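Local atomic coordinates of oligogalacturonate-specific porin kdgM (Dickeya dadantii, PDB entry 4FQE), a protein that forms a monomeric porin in the bacterial outer membrane that is specific for oligogalacturonides and is required for full virulence. Residues S2-H7 / K187-V192; D145-Y150 / K177-W182. All coordinates share one frame; numbering follows the deposited sequence.

Contact 1: S2-H7 / K187-V192; sequences SIDYRH and KPYVEV. With C8E ((hydroxyethyloxy)tri(ethyloxy)octane), chain G.
Y189 gives its phenol hydrogen to D4. Y189 OH lies 2.6 Å from D4 OD1, which accepts through its syn lone pair. D4 OD1 sits in the plane of the Y189 ring, at its edge, and the carboxylate is turned 50° from that plane. D4 OD1 has a second partner, a salt bridge to R20. R6 passes across the end of the same ring at about a right angle, with R6 CB 3.3 Å from Y189 OH. The guanidinium of R6 then turns to E191. The direct ion pair, R6 NH1 to E191 OE2, is long at 3.8 Å, and a water bridges it. R6 NH1 donates to this water at 2.7 Å, in the plane of the guanidinium. The water donates to E191 OE2. The other carboxylate oxygen, E191 OE1, is held by N175 and by a salt bridge to R209. These polar groups lie inside the barrel, while I3 and Y5 touch a detergent chain on its outer surface. Strand 205-215 runs between the two segments in the sheet and hydrogen-bonds to I3 and Y5. Strand 18-26 flanks 2-7 on its other side, and strand 171-180 flanks 187-192.

Contact 2: D145-Y150 / K177-W182; sequences DYTIGY and KLSYKW. With C8E ((hydroxyethyloxy)tri(ethyloxy)octane), chain I.
D145 accepts a nearly straight bond from K181, with K181 N 2.8 Å from D145 O. The two side chains meet less closely: D145 OD1 is 4.1 Å from K181 NZ, beyond a salt bridge. Y146 forms a non-hydrogen-bonded pair with Y180. Its ring lies against the Y180 ring with planes 32° apart. Y180 CD1 stands 3.2 Å above the centre of the Y146 ring, and Y146 OH lies over one face of the Y180 ring, toward the rim. T147 and S179 are a hydrogen-bonded pair, joined through both N-H groups and both carbonyls. Their hydroxyls also share a water, 2.6 Å from S179 OG and 3.1 Å from T147 OG1. This water donates to D145 O, and T147 OG1 is also hydrogen-bonded to T141. I148 pairs with L178 on the face that carries the tyrosines, where I148 CD1 is 4.1 Å from L178 CB. I148 CG2 is 3.7 Å from C4 of a detergent chain. G149 exchanges two backbone bonds with K177. Y150 CE2 is 3.6 Å from C11 of the same detergent, so this face is the outer one. Y150 OH is hydrogen-bonded to H174. Such antiparallel pairing of strands, with apolar and aromatic residues outward and polar ones inward, is typical of an outer-membrane beta-barrel.

Overall arrangement
The two contacts lie in one antiparallel beta-barrel of twelve strands, their centres about 10 Å apart. Contact 2 joins neighbours in the sheet, strands 146-157 and 171-180. Contact 1 joins strands 2-9 and 186-195, which have strand 205-215 between them, close to where the first and last strands meet and close the barrel. Along the chain, contact 2 is nested inside the loop that contact 1 closes. Strands 171-180 and 186-195 are adjacent, so the contacts touch: probable hydrogen bonds run from L178 N to V190 O and from Y180 N to P188 O. Inside the barrel, K177 makes a cation-pi contact with Y189. Backbone pairing and interior polar contacts run continuously across this part of the wall.

Contact 1: S2-H7 / K187-V192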
loop_
_atom_site.group_PDB
_atom_site.type_symbol
_atom_site.label_atom_id
_atom_site.label_comp_id
_atom_site.label_asym_id
_atom_site.label_seq_id
_atom_site.Cartn_x
_atom_site.Cartn_y
_atom_site.Cartn_z
ATOM N N SER A 2 3.073 -3.307 13.280
ATOM C CA SER A 2 4.193 -2.717 12.625
ATOM C C SER A 2 4.042 -1.185 12.514
ATOM O O SER A 2 2.938 -0.629 12.556
ATOM C CB SER A 2 4.470 -3.434 11.296
ATOM O OG SER A 2 3.485 -3.150 10.344
ATOM N N ILE A 3 5.186 -0.509 12.473
ATOM C CA ILE A 3 5.256 0.926 12.265
ATOM C C ILE A 3 6.181 1.127 11.051
ATOM O O ILE A 3 7.289 0.580 10.993
ATOM C CB ILE A 3 5.825 1.628 13.510
ATOM C CG1 ILE A 3 4.892 1.431 14.707
ATOM C CG2 ILE A 3 6.048 3.126 13.264
ATOM C CD1 ILE A 3 5.522 1.804 16.042
ATOM N N ASP A 4 5.703 1.890 10.085
ATOM C CA ASP A 4 6.340 2.013 8.804
ATOM C C ASP A 4 6.555 3.499 8.579
ATOM O O ASP A 4 5.606 4.260 8.456
ATOM C CB ASP A 4 5.457 1.377 7.712
ATOM C CG ASP A 4 6.122 1.356 6.339
ATOM O OD1 ASP A 4 6.551 2.398 5.830
ATOM O OD2 ASP A 4 6.099 0.276 5.722
ATOM N N TYR A 5 7.819 3.888 8.505
ATOM C CA TYR A 5 8.186 5.212 8.086
ATOM C C TYR A 5 8.679 5.226 6.642
ATOM O O TYR A 5 9.421 4.338 6.228
ATOM C CB TYR A 5 9.330 5.757 8.954
ATOM C CG TYR A 5 9.927 7.006 8.325
ATOM C CD1 TYR A 5 9.226 8.216 8.346
ATOM C CD2 TYR A 5 11.135 6.960 7.645
ATOM C CE1 TYR A 5 9.759 9.350 7.746
ATOM C CE2 TYR A 5 11.674 8.087 7.035
ATOM C CZ TYR A 5 10.972 9.276 7.094
ATOM O OH TYR A 5 11.515 10.386 6.494
ATOM N N ARG A 6 8.260 6.229 5.880
ATOM C CA ARG A 6 8.608 6.307 4.461
ATOM C C ARG A 6 8.820 7.768 4.055
ATOM O O ARG A 6 8.052 8.647 4.454
ATOM C CB ARG A 6 7.511 5.656 3.583
ATOM C CG ARG A 6 7.896 5.499 2.122
ATOM C CD ARG A 6 6.808 4.800 1.300
ATOM N NE ARG A 6 5.693 5.712 1.033
ATOM C CZ ARG A 6 4.511 5.361 0.532
ATOM N NH1 ARG A 6 4.245 4.099 0.226
ATOM N NH2 ARG A 6 3.585 6.309 0.332
ATOM N N HIS A 7 9.858 8.009 3.267
ATOM C CA HIS A 7 10.152 9.310 2.654
ATOM C C HIS A 7 10.047 9.177 1.167
ATOM O O HIS A 7 10.549 8.199 0.573
ATOM C CB HIS A 7 11.548 9.778 3.053
ATOM C CG HIS A 7 11.901 11.170 2.561
ATOM N ND1 HIS A 7 11.538 12.278 3.220
ATOM C CD2 HIS A 7 12.608 11.595 1.442
ATOM C CE1 HIS A 7 11.968 13.364 2.576
ATOM N NE2 HIS A 7 12.642 12.956 1.487
ATOM N N LYS A 187 12.633 -4.174 8.404
ATOM C CA LYS A 187 12.489 -4.450 6.964
ATOM C C LYS A 187 12.630 -3.133 6.209
ATOM O O LYS A 187 11.622 -2.446 5.914
ATOM C CB LYS A 187 11.123 -5.148 6.657
ATOM C CG LYS A 187 10.907 -5.559 5.191
ATOM C CD LYS A 187 9.570 -6.251 4.911
ATOM C CE LYS A 187 8.361 -5.316 4.886
ATOM N NZ LYS A 187 7.050 -6.032 4.554
ATOM N N PRO A 188 13.880 -2.756 5.872
ATOM C CA PRO A 188 14.075 -1.619 4.987
ATOM C C PRO A 188 13.646 -1.929 3.563
ATOM O O PRO A 188 13.602 -3.086 3.193
ATOM C CB PRO A 188 15.583 -1.376 5.057
ATOM C CG PRO A 188 16.175 -2.682 5.400
ATOM C CD PRO A 188 15.168 -3.280 6.367
ATOM N N TYR A 189 13.285 -0.880 2.820
ATOM C CA TYR A 189 12.871 -0.997 1.461
ATOM C C TYR A 189 13.028 0.269 0.646
ATOM O O TYR A 189 13.134 1.350 1.174
ATOM C CB TYR A 189 11.419 -1.471 1.408
ATOM C CG TYR A 189 10.428 -0.478 1.994
ATOM C CD1 TYR A 189 10.037 -0.540 3.320
ATOM C CD2 TYR A 189 9.883 0.510 1.203
ATOM C CE1 TYR A 189 9.113 0.367 3.840
ATOM C CE2 TYR A 189 8.982 1.425 1.700
ATOM C CZ TYR A 189 8.586 1.353 3.010
ATOM O OH TYR A 189 7.672 2.324 3.471
ATOM N N VAL A 190 13.042 0.084 -0.662
ATOM C CA VAL A 190 13.137 1.146 -1.645
ATOM C C VAL A 190 12.100 0.908 -2.743
ATOM O O VAL A 190 11.711 -0.249 -3.025
ATOM C CB VAL A 190 14.553 1.251 -2.259
ATOM C CG1 VAL A 190 14.998 -0.025 -2.974
ATOM C CG2 VAL A 190 14.594 2.407 -3.241
ATOM N N GLU A 191 11.602 1.996 -3.323
ATOM C CA GLU A 191 10.673 1.910 -4.444
ATOM C C GLU A 191 11.041 2.921 -5.476
ATOM O O GLU A 191 11.470 4.019 -5.147
ATOM C CB GLU A 191 9.213 2.179 -4.017
ATOM C CG GLU A 191 8.764 1.442 -2.766
ATOM C CD GLU A 191 7.382 1.837 -2.295
ATOM O OE1 GLU A 191 6.449 1.920 -3.149
ATOM O OE2 GLU A 191 7.229 2.042 -1.054
ATOM N N VAL A 192 10.861 2.545 -6.733
ATOM C CA VAL A 192 11.042 3.475 -7.845
ATOM C C VAL A 192 9.844 3.301 -8.733
ATOM O O VAL A 192 9.492 2.162 -9.121
ATOM C CB VAL A 192 12.318 3.198 -8.632
ATOM C CG1 VAL A 192 12.529 4.265 -9.704
ATOM C CG2 VAL A 192 13.474 3.123 -7.657
HETATM C C1 C8E G . 8.453 5.482 13.187
HETATM C C2 C8E G . 9.823 5.117 12.663
HETATM C C3 C8E G . 9.878 3.704 12.075
HETATM C C4 C8E G . 9.549 2.630 13.107
HETATM C C5 C8E G . 10.568 2.546 14.245
HETATM C C6 C8E G . 9.974 2.866 15.620
HETATM C C7 C8E G . 9.866 1.618 16.487
HETATM C C8 C8E G . 9.819 1.958 17.980
HETATM O O9 C8E G . 10.300 0.880 18.782
HETATM C C10 C8E G . 11.727 0.845 18.777
HETATM C C11 C8E G . 12.323 -0.244 19.631
HETATM O O12 C8E G . 13.593 -0.624 19.078
HETATM C C13 C8E G . 14.564 0.441 18.913
HETATM C C14 C8E G . 15.538 0.508 20.077
HETATM O O15 C8E G . 16.398 1.652 19.884
HETATM C C16 C8E G . 15.823 2.904 20.254
HETATM C C17 C8E G . 15.863 3.942 19.163
HETATM O O18 C8E G . 14.887 4.943 19.470
HETATM C C19 C8E G . 14.204 5.478 18.347
HETATM C C20 C8E G . 12.742 5.075 18.397
HETATM O O21 C8E G . 11.959 6.118 17.801
HETATM O O HOH W 1 5.373 1.732 0.646
#

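Contact 2: D145-Y150 / K177-W182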
loop_
_atom_site.group_PDB
_atom_site.type_symbol
_atom_site.label_atom_id
_atom_site.label_comp_id
_atom_site.label_asym_id
_atom_site.label_seq_id
_atom_site.Cartn_x
_atom_site.Cartn_y
_atom_site.Cartn_z
ATOM N N ASP A 145 14.648 -13.694 2.484
ATOM C CA ASP A 145 14.429 -12.365 3.101
ATOM C C ASP A 145 14.148 -11.207 2.151
ATOM O O ASP A 145 13.811 -10.095 2.607
ATOM C CB ASP A 145 15.646 -12.024 3.956
ATOM C CG ASP A 145 15.897 -13.058 5.027
ATOM O OD1 ASP A 145 14.927 -13.593 5.568
ATOM O OD2 ASP A 145 17.059 -13.338 5.337
ATOM N N TYR A 146 14.340 -11.432 0.848
ATOM C CA TYR A 146 14.010 -10.417 -0.149
ATOM C C TYR A 146 12.619 -10.548 -0.746
ATOM O O TYR A 146 12.114 -11.661 -0.977
ATOM C CB TYR A 146 15.009 -10.456 -1.289
ATOM C CG TYR A 146 16.358 -10.026 -0.893
ATOM C CD1 TYR A 146 16.711 -8.680 -0.932
ATOM C CD2 TYR A 146 17.297 -10.949 -0.469
ATOM C CE1 TYR A 146 17.974 -8.271 -0.564
ATOM C CE2 TYR A 146 18.568 -10.547 -0.108
ATOM C CZ TYR A 146 18.906 -9.213 -0.163
ATOM O OH TYR A 146 20.163 -8.806 0.198
ATOM N N THR A 147 12.007 -9.401 -1.033
ATOM C CA THR A 147 10.799 -9.378 -1.826
ATOM C C THR A 147 10.927 -8.346 -2.915
ATOM O O THR A 147 11.273 -7.173 -2.646
ATOM C CB THR A 147 9.558 -9.072 -0.964
ATOM O OG1 THR A 147 9.464 -10.053 0.071
ATOM C CG2 THR A 147 8.285 -9.077 -1.809
ATOM N N ILE A 148 10.655 -8.762 -4.150
ATOM C CA ILE A 148 10.534 -7.788 -5.249
ATOM C C ILE A 148 9.050 -7.735 -5.643
ATOM O O ILE A 148 8.410 -8.787 -5.844
ATOM C CB ILE A 148 11.468 -8.128 -6.439
ATOM C CG1 ILE A 148 11.467 -7.030 -7.531
ATOM C CG2 ILE A 148 11.098 -9.471 -7.080
ATOM C CD1 ILE A 148 12.396 -5.837 -7.310
ATOM N N GLY A 149 8.512 -6.525 -5.751
ATOM C CA GLY A 149 7.106 -6.319 -6.099
ATOM C C GLY A 149 6.899 -5.371 -7.253
ATOM O O GLY A 149 7.525 -4.302 -7.288
ATOM N N TYR A 150 6.060 -5.752 -8.212
ATOM C CA TYR A 150 5.647 -4.851 -9.293
ATOM C C TYR A 150 4.176 -4.500 -9.044
ATOM O O TYR A 150 3.387 -5.364 -8.702
ATOM C CB TYR A 150 5.801 -5.477 -10.675
ATOM C CG TYR A 150 5.110 -4.698 -11.795
ATOM C CD1 TYR A 150 4.017 -5.219 -12.450
ATOM C CD2 TYR A 150 5.527 -3.410 -12.153
ATOM C CE1 TYR A 150 3.356 -4.513 -13.445
ATOM C CE2 TYR A 150 4.882 -2.704 -13.160
ATOM C CZ TYR A 150 3.796 -3.277 -13.811
ATOM O OH TYR A 150 3.148 -2.617 -14.821
ATOM N N LYS A 177 9.122 -2.199 -6.044
ATOM C CA LYS A 177 9.518 -2.101 -4.648
ATOM C C LYS A 177 10.417 -3.282 -4.362
ATOM O O LYS A 177 10.136 -4.423 -4.792
ATOM C CB LYS A 177 8.303 -2.179 -3.723
ATOM C CG LYS A 177 8.614 -2.140 -2.223
ATOM C CD LYS A 177 7.321 -2.225 -1.381
ATOM C CE LYS A 177 7.437 -1.706 0.042
ATOM N NZ LYS A 177 6.207 -1.983 0.889
ATOM N N LEU A 178 11.512 -3.014 -3.658
ATOM C CA LEU A 178 12.399 -4.069 -3.206
ATOM C C LEU A 178 12.564 -3.949 -1.693
ATOM O O LEU A 178 12.966 -2.911 -1.183
ATOM C CB LEU A 178 13.755 -3.935 -3.926
ATOM C CG LEU A 178 14.874 -4.864 -3.466
ATOM C CD1 LEU A 178 14.526 -6.326 -3.780
ATOM C CD2 LEU A 178 16.181 -4.472 -4.134
ATOM N N SER A 179 12.230 -5.005 -0.970
ATOM C CA SER A 179 12.314 -4.997 0.473
ATOM C C SER A 179 13.254 -6.114 0.952
ATOM O O SER A 179 13.390 -7.137 0.305
ATOM C CB SER A 179 10.880 -5.107 1.070
ATOM O OG SER A 179 10.463 -6.442 1.168
ATOM N N TYR A 180 13.873 -5.909 2.105
ATOM C CA TYR A 180 14.763 -6.873 2.697
ATOM C C TYR A 180 14.493 -6.966 4.198
ATOM O O TYR A 180 14.576 -5.977 4.936
ATOM C CB TYR A 180 16.220 -6.478 2.422
ATOM C CG TYR A 180 17.247 -7.396 3.061
ATOM C CD1 TYR A 180 17.339 -8.726 2.691
ATOM C CD2 TYR A 180 18.132 -6.927 4.023
ATOM C CE1 TYR A 180 18.278 -9.569 3.265
ATOM C CE2 TYR A 180 19.045 -7.766 4.609
ATOM C CZ TYR A 180 19.118 -9.091 4.212
ATOM O OH TYR A 180 20.045 -9.913 4.792
ATOM N N LYS A 181 14.125 -8.170 4.624
ATOM C CA LYS A 181 13.931 -8.505 6.015
ATOM C C LYS A 181 15.311 -8.667 6.647
ATOM O O LYS A 181 15.911 -9.736 6.614
ATOM C CB LYS A 181 13.073 -9.790 6.115
ATOM C CG LYS A 181 12.688 -10.175 7.520
ATOM C CD LYS A 181 11.885 -11.461 7.573
ATOM C CE LYS A 181 11.954 -12.126 8.948
ATOM N NZ LYS A 181 12.419 -13.538 8.792
ATOM N N TRP A 182 15.811 -7.558 7.198
ATOM C CA TRP A 182 17.140 -7.481 7.762
ATOM C C TRP A 182 17.250 -8.311 9.017
ATOM O O TRP A 182 18.247 -9.021 9.234
ATOM C CB TRP A 182 17.508 -5.990 7.969
ATOM C CG TRP A 182 18.850 -5.779 8.615
ATOM C CD1 TRP A 182 20.104 -5.684 7.984
ATOM C CD2 TRP A 182 19.133 -5.607 10.041
ATOM N NE1 TRP A 182 21.090 -5.478 8.909
ATOM C CE2 TRP A 182 20.586 -5.421 10.153
ATOM C CE3 TRP A 182 18.358 -5.560 11.201
ATOM C CZ2 TRP A 182 21.210 -5.213 11.387
ATOM C CZ3 TRP A 182 19.002 -5.355 12.428
ATOM C CH2 TRP A 182 20.404 -5.207 12.510
HETATM C C1 C8E I . 8.513 -12.202 -10.324
HETATM C C2 C8E I . 7.854 -10.944 -10.860
HETATM C C3 C8E I . 7.984 -9.741 -9.917
HETATM C C4 C8E I . 9.191 -8.860 -10.250
HETATM C C5 C8E I . 8.877 -7.712 -11.208
HETATM C C6 C8E I . 9.820 -6.525 -10.997
HETATM C C7 C8E I . 10.263 -5.846 -12.290
HETATM C C8 C8E I . 9.064 -5.347 -13.087
HETATM O O9 C8E I . 9.425 -4.225 -13.901
HETATM C C10 C8E I . 8.342 -3.713 -14.682
HETATM C C11 C8E I . 8.205 -2.238 -14.349
HETATM O O12 C8E I . 8.007 -1.480 -15.536
HETATM C C13 C8E I . 8.372 -0.122 -15.317
HETATM C C14 C8E I . 8.121 0.662 -16.588
HETATM O O15 C8E I . 8.667 1.977 -16.424
HETATM C C16 C8E I . 7.835 2.964 -17.021
HETATM C C17 C8E I . 8.588 3.659 -18.136
HETATM O O18 C8E I . 7.976 4.934 -18.347
HETATM C C19 C8E I . 8.670 5.697 -19.339
HETATM C C20 C8E I . 9.703 6.583 -18.655
HETATM O O21 C8E I . 9.165 7.890 -18.411
HETATM O O HOH W 2 11.174 -8.675 2.254
#